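Local coordinates for protein aminotransferase, class I (Staphylococcus aureus, PDB 2O1B) that probably catalyses the pyridoxal-phosphate-dependent transfer of amino groups between amino acids and 2-oxo acids, as class I aminotransferases do, at residues P48-A53 with A393-E398; N310-R315 with G335-W340; R318-L323 with F330-G335. All coordinates share one frame; numbering follows the deposited sequence.

Interaction 1. Residues P48-A53 with A393-E398; sequences PLINMA and AIRLTE
In what is probably the small domain of a fold type I aminotransferase, Arg395 on helix 388-397 grips one main-chain carbonyl, that of Pro48, just before the short strand 50-51. The guanidinium of Arg395 comes in end-on with two nitrogens. Its NH2 lies 2.8 Å from Pro48 O and its NH1 2.9 Å from the same Pro48 O, so one oxygen accepts from both. The oxygen sits in the guanidinium plane, and the bonds bend accordingly, with N-H...O angles of 150° at NH2 and 140° at NH1. NH2 meets a lone pair in the carbonyl plane, whereas NH1 approaches nearly along the C=O axis.

Strand 50-51 pairs in parallel with strand 362-363, and helix 388-397 packs beside this small sheet, consistent with a domain that gathers both ends of the chain. Ile50 points from the strand toward the helix and lays its CD1 over the centre of one guanidinium face, 3.6 Å from Arg395 CZ. Arg395 reaches the strand with a chain extended from CG to NE. Glu391, one turn earlier on the same helix, forms a salt bridge with NH2, and Lys360 O, at the end of helix 349-360, receives a weak hydrogen bond from NH1; together with Pro48 O these would fix the rotation of the buried group. The proline ring adds a looser touch, Pro48 CD lying 4.0 Å from Arg395 NH2.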
loop_
_atom_site.group_PDB
_atom_site.type_symbol
_atom_site.label_atom_id
_atom_site.label_comp_id
_atom_site.label_asym_id
_atom_site.label_seq_id
_atom_site.Cartn_x
_atom_site.Cartn_y
_atom_site.Cartn_z
ATOM N N PRO A 48 -15.485 34.376 -1.654
ATOM C CA PRO A 48 -15.465 33.040 -1.053
ATOM C C PRO A 48 -14.952 31.986 -2.038
ATOM O O PRO A 48 -15.314 32.006 -3.216
ATOM C CB PRO A 48 -16.934 32.793 -0.701
ATOM C CG PRO A 48 -17.497 34.151 -0.504
ATOM C CD PRO A 48 -16.800 35.024 -1.504
ATOM N N LEU A 49 -14.106 31.087 -1.543
ATOM C CA LEU A 49 -13.433 30.096 -2.375
ATOM C C LEU A 49 -14.373 29.001 -2.864
ATOM O O LEU A 49 -15.172 28.463 -2.096
ATOM C CB LEU A 49 -12.251 29.475 -1.615
ATOM C CG LEU A 49 -11.346 28.483 -2.354
ATOM C CD1 LEU A 49 -10.460 29.179 -3.388
ATOM C CD2 LEU A 49 -10.500 27.693 -1.351
ATOM N N ILE A 50 -14.280 28.705 -4.161
ATOM C CA ILE A 50 -14.882 27.512 -4.751
ATOM C C ILE A 50 -13.728 26.658 -5.280
ATOM O O ILE A 50 -12.963 27.092 -6.142
ATOM C CB ILE A 50 -15.890 27.852 -5.871
ATOM C CG1 ILE A 50 -16.951 28.828 -5.352
ATOM C CG2 ILE A 50 -16.546 26.584 -6.417
ATOM C CD1 ILE A 50 -17.754 29.521 -6.434
ATOM N N ASN A 51 -13.593 25.458 -4.721
ATOM C CA ASN A 51 -12.496 24.558 -5.051
ATOM C C ASN A 51 -12.944 23.587 -6.122
ATOM O O ASN A 51 -13.529 22.555 -5.815
ATOM C CB ASN A 51 -12.029 23.805 -3.800
ATOM C CG ASN A 51 -10.727 23.042 -4.011
ATOM O OD1 ASN A 51 -10.239 22.877 -5.136
ATOM N ND2 ASN A 51 -10.158 22.562 -2.911
HETATM N N MSE A 52 -12.680 23.939 -7.379
HETATM C CA MSE A 52 -13.077 23.118 -8.527
HETATM C C MSE A 52 -11.890 22.293 -9.023
HETATM O O MSE A 52 -11.844 21.879 -10.185
HETATM C CB MSE A 52 -13.614 24.000 -9.654
HETATM C CG MSE A 52 -14.661 25.013 -9.225
HETATM SE SE MSE A 52 -15.484 25.901 -10.722
HETATM C CE MSE A 52 -16.939 24.652 -11.077
ATOM N N ALA A 53 -10.929 22.072 -8.134
ATOM C CA ALA A 53 -9.757 21.266 -8.433
ATOM C C ALA A 53 -9.909 19.842 -7.864
ATOM O O ALA A 53 -8.965 19.051 -7.882
ATOM C CB ALA A 53 -8.522 21.943 -7.886
ATOM N N ALA A 393 -20.141 29.142 -12.245
ATOM C CA ALA A 393 -20.471 29.319 -13.653
ATOM C C ALA A 393 -20.573 30.795 -14.008
ATOM O O ALA A 393 -19.971 31.244 -14.977
ATOM C CB ALA A 393 -21.766 28.599 -13.992
ATOM N N ILE A 394 -21.326 31.540 -13.207
ATOM C CA ILE A 394 -21.506 32.978 -13.410
ATOM C C ILE A 394 -20.195 33.747 -13.247
ATOM O O ILE A 394 -19.954 34.720 -13.968
ATOM C CB ILE A 394 -22.599 33.559 -12.483
ATOM C CG1 ILE A 394 -23.930 32.837 -12.722
ATOM C CG2 ILE A 394 -22.779 35.056 -12.734
ATOM C CD1 ILE A 394 -25.084 33.300 -11.830
ATOM N N ARG A 395 -19.360 33.308 -12.307
ATOM C CA ARG A 395 -18.021 33.877 -12.131
ATOM C C ARG A 395 -17.198 33.737 -13.411
ATOM O O ARG A 395 -16.589 34.702 -13.872
ATOM C CB ARG A 395 -17.278 33.209 -10.965
ATOM C CG ARG A 395 -17.746 33.637 -9.584
ATOM C CD ARG A 395 -16.766 33.166 -8.522
ATOM N NE ARG A 395 -17.323 33.280 -7.177
ATOM C CZ ARG A 395 -16.694 32.900 -6.068
ATOM N NH1 ARG A 395 -15.471 32.384 -6.128
ATOM N NH2 ARG A 395 -17.292 33.033 -4.894
ATOM N N LEU A 396 -17.208 32.531 -13.978
ATOM C CA LEU A 396 -16.456 32.205 -15.191
ATOM C C LEU A 396 -16.953 32.891 -16.468
ATOM O O LEU A 396 -16.146 33.304 -17.306
ATOM C CB LEU A 396 -16.424 30.691 -15.390
ATOM C CG LEU A 396 -15.486 29.955 -14.434
ATOM C CD1 LEU A 396 -15.739 28.464 -14.492
ATOM C CD2 LEU A 396 -14.037 30.273 -14.780
ATOM N N THR A 397 -18.273 33.010 -16.611
ATOM C CA THR A 397 -18.877 33.656 -17.789
ATOM C C THR A 397 -18.556 35.153 -17.871
ATOM O O THR A 397 -18.510 35.729 -18.959
ATOM C CB THR A 397 -20.406 33.447 -17.847
ATOM O OG1 THR A 397 -21.004 33.925 -16.639
ATOM C CG2 THR A 397 -20.741 31.984 -18.021
ATOM N N GLU A 398 -18.335 35.774 -16.713
ATOM C CA GLU A 398 -17.875 37.160 -16.633
ATOM C C GLU A 398 -16.547 37.354 -17.381
ATOM O O GLU A 398 -16.209 38.469 -17.788
ATOM C CB GLU A 398 -17.738 37.578 -15.164
ATOM C CG GLU A 398 -17.617 39.083 -14.918
ATOM C CD GLU A 398 -16.174 39.602 -14.937
ATOM O OE1 GLU A 398 -15.229 38.788 -14.876
ATOM O OE2 GLU A 398 -15.985 40.829 -15.001
#

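Interaction 2. Residues N310-R315 with G335-W340; sequences NVFKTR and GGIYVW
Phe312, on helix 302-325, meets Gly336 and Ile337 where the chain runs into strand 338-342 of the four-stranded antiparallel sheet, a helix-on-sheet arrangement consistent with the C-terminal domain of fold type I aminotransferases. Gly335 leads in, its backbone hydrogen-bonded to Gly195. Gly336 follows with a positive phi of 80°, a conformation that favours glycine, and its carbonyl oxygen O lies 4.4 Å from Phe312 CB.

Ile337 carries most of the contact. Its side chain and that of Phe312 lie side by side and point the same way, the isoleucine over one face of the ring. CG2 stands 3.8 Å from the centroid of the Phe312 ring and 19° off the ring normal, a CH-pi contact displaced toward the rim, while CB comes within 3.7 Å of Phe312 CE1. With chi1 at 63°, CG2 is set beside the backbone N and over the phenylalanine, and CG1 is sent the other way, 3.5 Å above the plane of the Tyr338 ring and over its centre. Ile337 is thus wedged between two aromatic faces, its side chain about 7 Å from the bound pyridoxal phosphate.

Tyr338 turns away from the helix and shares a hydroxyl-to-hydroxyl hydrogen bond with Tyr223, a residue of the cofactor pocket. At Trp340 the indole stacks on the ring of Tyr377, and its NE1 is hydrogen-bonded to Tyr167 OH.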
loop_
_atom_site.group_PDB
_atom_site.type_symbol
_atom_site.label_atom_id
_atom_site.label_comp_id
_atom_site.label_asym_id
_atom_site.label_seq_id
_atom_site.Cartn_x
_atom_site.Cartn_y
_atom_site.Cartn_z
ATOM N N ASN A 310 -26.051 9.902 -13.600
ATOM C CA ASN A 310 -27.089 10.853 -13.959
ATOM C C ASN A 310 -26.915 12.225 -13.301
ATOM O O ASN A 310 -27.104 13.250 -13.953
ATOM C CB ASN A 310 -28.475 10.262 -13.699
ATOM C CG ASN A 310 -28.771 9.067 -14.594
ATOM O OD1 ASN A 310 -29.516 8.159 -14.213
ATOM N ND2 ASN A 310 -28.179 9.056 -15.787
ATOM N N VAL A 311 -26.534 12.237 -12.022
ATOM C CA VAL A 311 -26.322 13.481 -11.268
ATOM C C VAL A 311 -25.229 14.335 -11.910
ATOM O O VAL A 311 -25.372 15.549 -12.042
ATOM C CB VAL A 311 -25.999 13.206 -9.776
ATOM C CG1 VAL A 311 -25.278 14.390 -9.136
ATOM C CG2 VAL A 311 -27.296 12.868 -8.988
ATOM N N PHE A 312 -24.147 13.696 -12.336
ATOM C CA PHE A 312 -23.065 14.430 -12.991
ATOM C C PHE A 312 -23.395 14.835 -14.421
ATOM O O PHE A 312 -22.940 15.882 -14.903
ATOM C CB PHE A 312 -21.741 13.681 -12.860
ATOM C CG PHE A 312 -21.090 13.893 -11.528
ATOM C CD1 PHE A 312 -20.148 14.898 -11.356
ATOM C CD2 PHE A 312 -21.477 13.142 -10.418
ATOM C CE1 PHE A 312 -19.569 15.126 -10.111
ATOM C CE2 PHE A 312 -20.905 13.366 -9.178
ATOM C CZ PHE A 312 -19.943 14.357 -9.025
ATOM N N LYS A 313 -24.221 14.026 -15.077
ATOM C CA LYS A 313 -24.720 14.335 -16.408
ATOM C C LYS A 313 -25.422 15.690 -16.434
ATOM O O LYS A 313 -25.085 16.550 -17.256
ATOM C CB LYS A 313 -25.665 13.239 -16.875
ATOM C CG LYS A 313 -26.196 13.412 -18.278
ATOM C CD LYS A 313 -27.190 12.307 -18.556
ATOM C CE LYS A 313 -27.617 12.297 -20.001
ATOM N NZ LYS A 313 -28.299 11.005 -20.323
ATOM N N THR A 314 -26.385 15.891 -15.535
ATOM C CA THR A 314 -27.118 17.157 -15.501
ATOM C C THR A 314 -26.247 18.308 -14.977
ATOM O O THR A 314 -26.285 19.410 -15.520
ATOM C CB THR A 314 -28.464 17.069 -14.731
ATOM O OG1 THR A 314 -28.254 17.317 -13.340
ATOM C CG2 THR A 314 -29.119 15.719 -14.915
ATOM N N ARG A 315 -25.458 18.052 -13.932
ATOM C CA ARG A 315 -24.476 19.031 -13.468
ATOM C C ARG A 315 -23.636 19.546 -14.648
ATOM O O ARG A 315 -23.407 20.751 -14.776
ATOM C CB ARG A 315 -23.565 18.435 -12.392
ATOM C CG ARG A 315 -24.168 18.414 -11.005
ATOM C CD ARG A 315 -23.182 17.818 -10.020
ATOM N NE ARG A 315 -23.739 17.772 -8.676
ATOM C CZ ARG A 315 -23.094 17.331 -7.603
ATOM N NH1 ARG A 315 -21.845 16.890 -7.697
ATOM N NH2 ARG A 315 -23.706 17.333 -6.429
ATOM N N GLY A 335 -17.903 11.782 -20.231
ATOM C CA GLY A 335 -17.932 11.021 -18.989
ATOM C C GLY A 335 -17.002 11.619 -17.946
ATOM O O GLY A 335 -16.362 12.655 -18.181
ATOM N N GLY A 336 -16.930 10.976 -16.783
ATOM C CA GLY A 336 -16.118 11.491 -15.687
ATOM C C GLY A 336 -16.839 12.597 -14.948
ATOM O O GLY A 336 -18.053 12.724 -15.051
ATOM N N ILE A 337 -16.092 13.404 -14.205
ATOM C CA ILE A 337 -16.696 14.407 -13.338
ATOM C C ILE A 337 -16.172 15.840 -13.608
ATOM O O ILE A 337 -16.384 16.733 -12.796
ATOM C CB ILE A 337 -16.516 14.025 -11.836
ATOM C CG1 ILE A 337 -15.031 13.979 -11.452
ATOM C CG2 ILE A 337 -17.222 12.671 -11.519
ATOM C CD1 ILE A 337 -14.789 13.864 -9.970
ATOM N N TYR A 338 -15.506 16.046 -14.749
ATOM C CA TYR A 338 -14.863 17.334 -15.053
ATOM C C TYR A 338 -15.328 17.983 -16.360
ATOM O O TYR A 338 -15.909 17.318 -17.230
ATOM C CB TYR A 338 -13.336 17.188 -15.106
ATOM C CG TYR A 338 -12.725 16.276 -14.068
ATOM C CD1 TYR A 338 -12.386 16.754 -12.800
ATOM C CD2 TYR A 338 -12.459 14.939 -14.361
ATOM C CE1 TYR A 338 -11.811 15.918 -11.841
ATOM C CE2 TYR A 338 -11.886 14.097 -13.410
ATOM C CZ TYR A 338 -11.560 14.595 -12.155
ATOM O OH TYR A 338 -10.989 13.762 -11.211
ATOM N N VAL A 339 -15.063 19.285 -16.498
ATOM C CA VAL A 339 -15.056 19.925 -17.822
ATOM C C VAL A 339 -13.641 20.448 -18.143
ATOM O O VAL A 339 -12.965 20.998 -17.280
ATOM C CB VAL A 339 -16.167 21.006 -17.973
ATOM C CG1 VAL A 339 -16.181 21.612 -19.388
ATOM C CG2 VAL A 339 -17.541 20.407 -17.672
ATOM N N TRP A 340 -13.205 20.213 -19.378
ATOM C CA TRP A 340 -11.866 20.560 -19.881
ATOM C C TRP A 340 -12.055 21.877 -20.623
ATOM O O TRP A 340 -12.670 21.908 -21.693
ATOM C CB TRP A 340 -11.403 19.418 -20.806
ATOM C CG TRP A 340 -10.000 19.393 -21.381
ATOM C CD1 TRP A 340 -9.674 19.221 -22.696
ATOM C CD2 TRP A 340 -8.754 19.449 -20.669
ATOM N NE1 TRP A 340 -8.310 19.185 -22.858
ATOM C CE2 TRP A 340 -7.718 19.315 -21.627
ATOM C CE3 TRP A 340 -8.410 19.585 -19.316
ATOM C CZ2 TRP A 340 -6.366 19.354 -21.279
ATOM C CZ3 TRP A 340 -7.055 19.622 -18.966
ATOM C CH2 TRP A 340 -6.052 19.509 -19.942
#

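Interaction 3. Residues R318-L323 with F330-G335; sequences RFEAML and FVHAKG
Glu320 OE1 accepts a nearly straight hydrogen bond from Ala333 N, 2.9 Å long with an N-H...O angle of 170°, through the syn lone pair on the side of its other oxygen. The same OE1 touches Ala333 CB at 3.6 Å. Below the carboxylate, the extended stem of Glu320 runs past the Phe330 ring, with CG 3.7 Å from Phe330 CE1; the carboxylate and ring planes are 44° apart. One turn along the helix Leu323 adds its CB, 3.7 Å from Phe330 CD2, and Phe330 CZ lies 3.6 Å from Glu320 O.

These contacts close a helix-turn-strand unit: after helix 302-325 the chain turns back, so that the weakly bonded edge strand 330-331 and the following loop pack against the helix. Phe330 chi1 is 60°, which places CG between its backbone N and carbonyl carbon and swings the ring toward the helix. In the next shell Val339, on the adjoining strand 338-342, packs against both Glu320 and Phe330. Val331 is hydrogen-bonded through its backbone to Trp340, anchoring the edge strand, while Arg316 NH1 donates to Ala333 O, so helix side chains hold Ala333 at both its backbone nitrogen and its oxygen.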
loop_
_atom_site.group_PDB
_atom_site.type_symbol
_atom_site.label_atom_id
_atom_site.label_comp_id
_atom_site.label_asym_id
_atom_site.label_seq_id
_atom_site.Cartn_x
_atom_site.Cartn_y
_atom_site.Cartn_z
ATOM N N ARG A 318 -25.871 21.769 -17.161
ATOM C CA ARG A 318 -26.092 23.108 -16.646
ATOM C C ARG A 318 -24.841 23.964 -16.763
ATOM O O ARG A 318 -24.916 25.134 -17.143
ATOM C CB ARG A 318 -26.556 23.043 -15.190
ATOM C CG ARG A 318 -27.975 22.549 -15.035
ATOM C CD ARG A 318 -28.244 22.029 -13.627
ATOM N NE ARG A 318 -28.122 23.066 -12.602
ATOM C CZ ARG A 318 -28.989 24.061 -12.423
ATOM N NH1 ARG A 318 -30.055 24.182 -13.211
ATOM N NH2 ARG A 318 -28.788 24.946 -11.455
ATOM N N PHE A 319 -23.693 23.375 -16.449
ATOM C CA PHE A 319 -22.446 24.117 -16.437
ATOM C C PHE A 319 -21.972 24.435 -17.846
ATOM O O PHE A 319 -21.542 25.559 -18.120
ATOM C CB PHE A 319 -21.379 23.344 -15.678
ATOM C CG PHE A 319 -20.180 24.162 -15.320
ATOM C CD1 PHE A 319 -20.208 25.007 -14.219
ATOM C CD2 PHE A 319 -19.016 24.080 -16.074
ATOM C CE1 PHE A 319 -19.094 25.766 -13.882
ATOM C CE2 PHE A 319 -17.902 24.834 -15.741
ATOM C CZ PHE A 319 -17.937 25.674 -14.647
ATOM N N GLU A 320 -22.055 23.450 -18.732
ATOM C CA GLU A 320 -21.665 23.636 -20.123
ATOM C C GLU A 320 -22.636 24.549 -20.888
ATOM O O GLU A 320 -22.246 25.184 -21.871
ATOM C CB GLU A 320 -21.523 22.291 -20.828
ATOM C CG GLU A 320 -20.348 21.438 -20.340
ATOM C CD GLU A 320 -20.087 20.235 -21.232
ATOM O OE1 GLU A 320 -19.130 19.483 -20.952
ATOM O OE2 GLU A 320 -20.840 20.039 -22.211
ATOM N N ALA A 321 -23.891 24.606 -20.436
ATOM C CA ALA A 321 -24.888 25.524 -21.003
ATOM C C ALA A 321 -24.502 26.969 -20.707
ATOM O O ALA A 321 -24.498 27.804 -21.606
ATOM C CB ALA A 321 -26.280 25.221 -20.456
HETATM N N MSE A 322 -24.175 27.242 -19.445
HETATM C CA MSE A 322 -23.634 28.532 -19.014
HETATM C C MSE A 322 -22.414 28.937 -19.844
HETATM O O MSE A 322 -22.315 30.073 -20.292
HETATM C CB MSE A 322 -23.240 28.490 -17.532
HETATM C CG MSE A 322 -24.403 28.365 -16.557
HETATM SE SE MSE A 322 -25.677 29.831 -16.693
HETATM C CE MSE A 322 -24.509 31.337 -16.242
ATOM N N LEU A 323 -21.489 27.999 -20.040
ATOM C CA LEU A 323 -20.260 28.292 -20.771
ATOM C C LEU A 323 -20.533 28.582 -22.244
ATOM O O LEU A 323 -20.045 29.572 -22.788
ATOM C CB LEU A 323 -19.242 27.158 -20.611
ATOM C CG LEU A 323 -18.657 26.905 -19.213
ATOM C CD1 LEU A 323 -17.732 25.691 -19.221
ATOM C CD2 LEU A 323 -17.926 28.132 -18.654
ATOM N N PHE A 330 -14.792 25.247 -24.608
ATOM C CA PHE A 330 -14.484 24.063 -23.812
ATOM C C PHE A 330 -14.573 22.808 -24.687
ATOM O O PHE A 330 -15.087 22.852 -25.815
ATOM C CB PHE A 330 -15.448 23.966 -22.617
ATOM C CG PHE A 330 -16.907 23.869 -23.014
ATOM C CD1 PHE A 330 -17.511 22.633 -23.197
ATOM C CD2 PHE A 330 -17.668 25.019 -23.214
ATOM C CE1 PHE A 330 -18.860 22.540 -23.576
ATOM C CE2 PHE A 330 -19.003 24.937 -23.587
ATOM C CZ PHE A 330 -19.603 23.703 -23.766
ATOM N N VAL A 331 -14.068 21.696 -24.170
ATOM C CA VAL A 331 -14.279 20.397 -24.792
ATOM C C VAL A 331 -15.426 19.720 -24.035
ATOM O O VAL A 331 -15.338 19.491 -22.827
ATOM C CB VAL A 331 -12.979 19.556 -24.808
ATOM C CG1 VAL A 331 -13.240 18.125 -25.252
ATOM C CG2 VAL A 331 -11.948 20.218 -25.717
ATOM N N HIS A 332 -16.519 19.458 -24.748
ATOM C CA HIS A 332 -17.695 18.789 -24.182
ATOM C C HIS A 332 -17.273 17.484 -23.493
ATOM O O HIS A 332 -16.534 16.679 -24.073
ATOM C CB HIS A 332 -18.732 18.540 -25.298
ATOM C CG HIS A 332 -19.938 17.761 -24.868
ATOM N ND1 HIS A 332 -20.260 16.537 -25.416
ATOM C CD2 HIS A 332 -20.908 18.037 -23.965
ATOM C CE1 HIS A 332 -21.372 16.089 -24.859
ATOM N NE2 HIS A 332 -21.785 16.981 -23.974
ATOM N N ALA A 333 -17.725 17.307 -22.247
ATOM C CA ALA A 333 -17.417 16.131 -21.444
ATOM C C ALA A 333 -18.383 14.997 -21.758
ATOM O O ALA A 333 -19.594 15.197 -21.786
ATOM C CB ALA A 333 -17.511 16.466 -19.965
ATOM N N LYS A 334 -17.847 13.800 -21.970
ATOM C CA LYS A 334 -18.695 12.655 -22.331
ATOM C C LYS A 334 -18.833 11.677 -21.170
ATOM O O LYS A 334 -19.744 10.850 -21.136
ATOM C CB LYS A 334 -18.128 11.941 -23.551
ATOM C CG LYS A 334 -17.901 12.839 -24.777
ATOM C CD LYS A 334 -17.426 12.002 -25.950
ATOM C CE LYS A 334 -16.701 12.830 -26.984
ATOM N NZ LYS A 334 -16.158 11.886 -27.989
ATOM N N GLY A 335 -17.903 11.782 -20.231
ATOM C CA GLY A 335 -17.932 11.021 -18.989
ATOM C C GLY A 335 -17.002 11.619 -17.946
ATOM O O GLY A 335 -16.362 12.655 -18.181
#

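Burial and chemistry shift together with place. Interaction 2, its centre about 14 Å from the chain's centre, has all its touching residues buried, rests on apolar and CH-pi contact without a polar bond between its segments, and adjoins the cofactor pocket. Interactions 1 and 3, centred about 24 and 19 Å out, are buried in the main but include exposed Pro48 and exposed His332; each adds a charged side chain bonded to backbone, an arginine to a carbonyl or a glutamate to an amide. Interactions 2 and 3 share Gly335, helix 302-325 and neighbouring strands of one sheet. Interaction 1 uses different elements yet touches interaction 3, since Phe319 packs against Met52 and Leu396; interactions 1 and 2 do not touch.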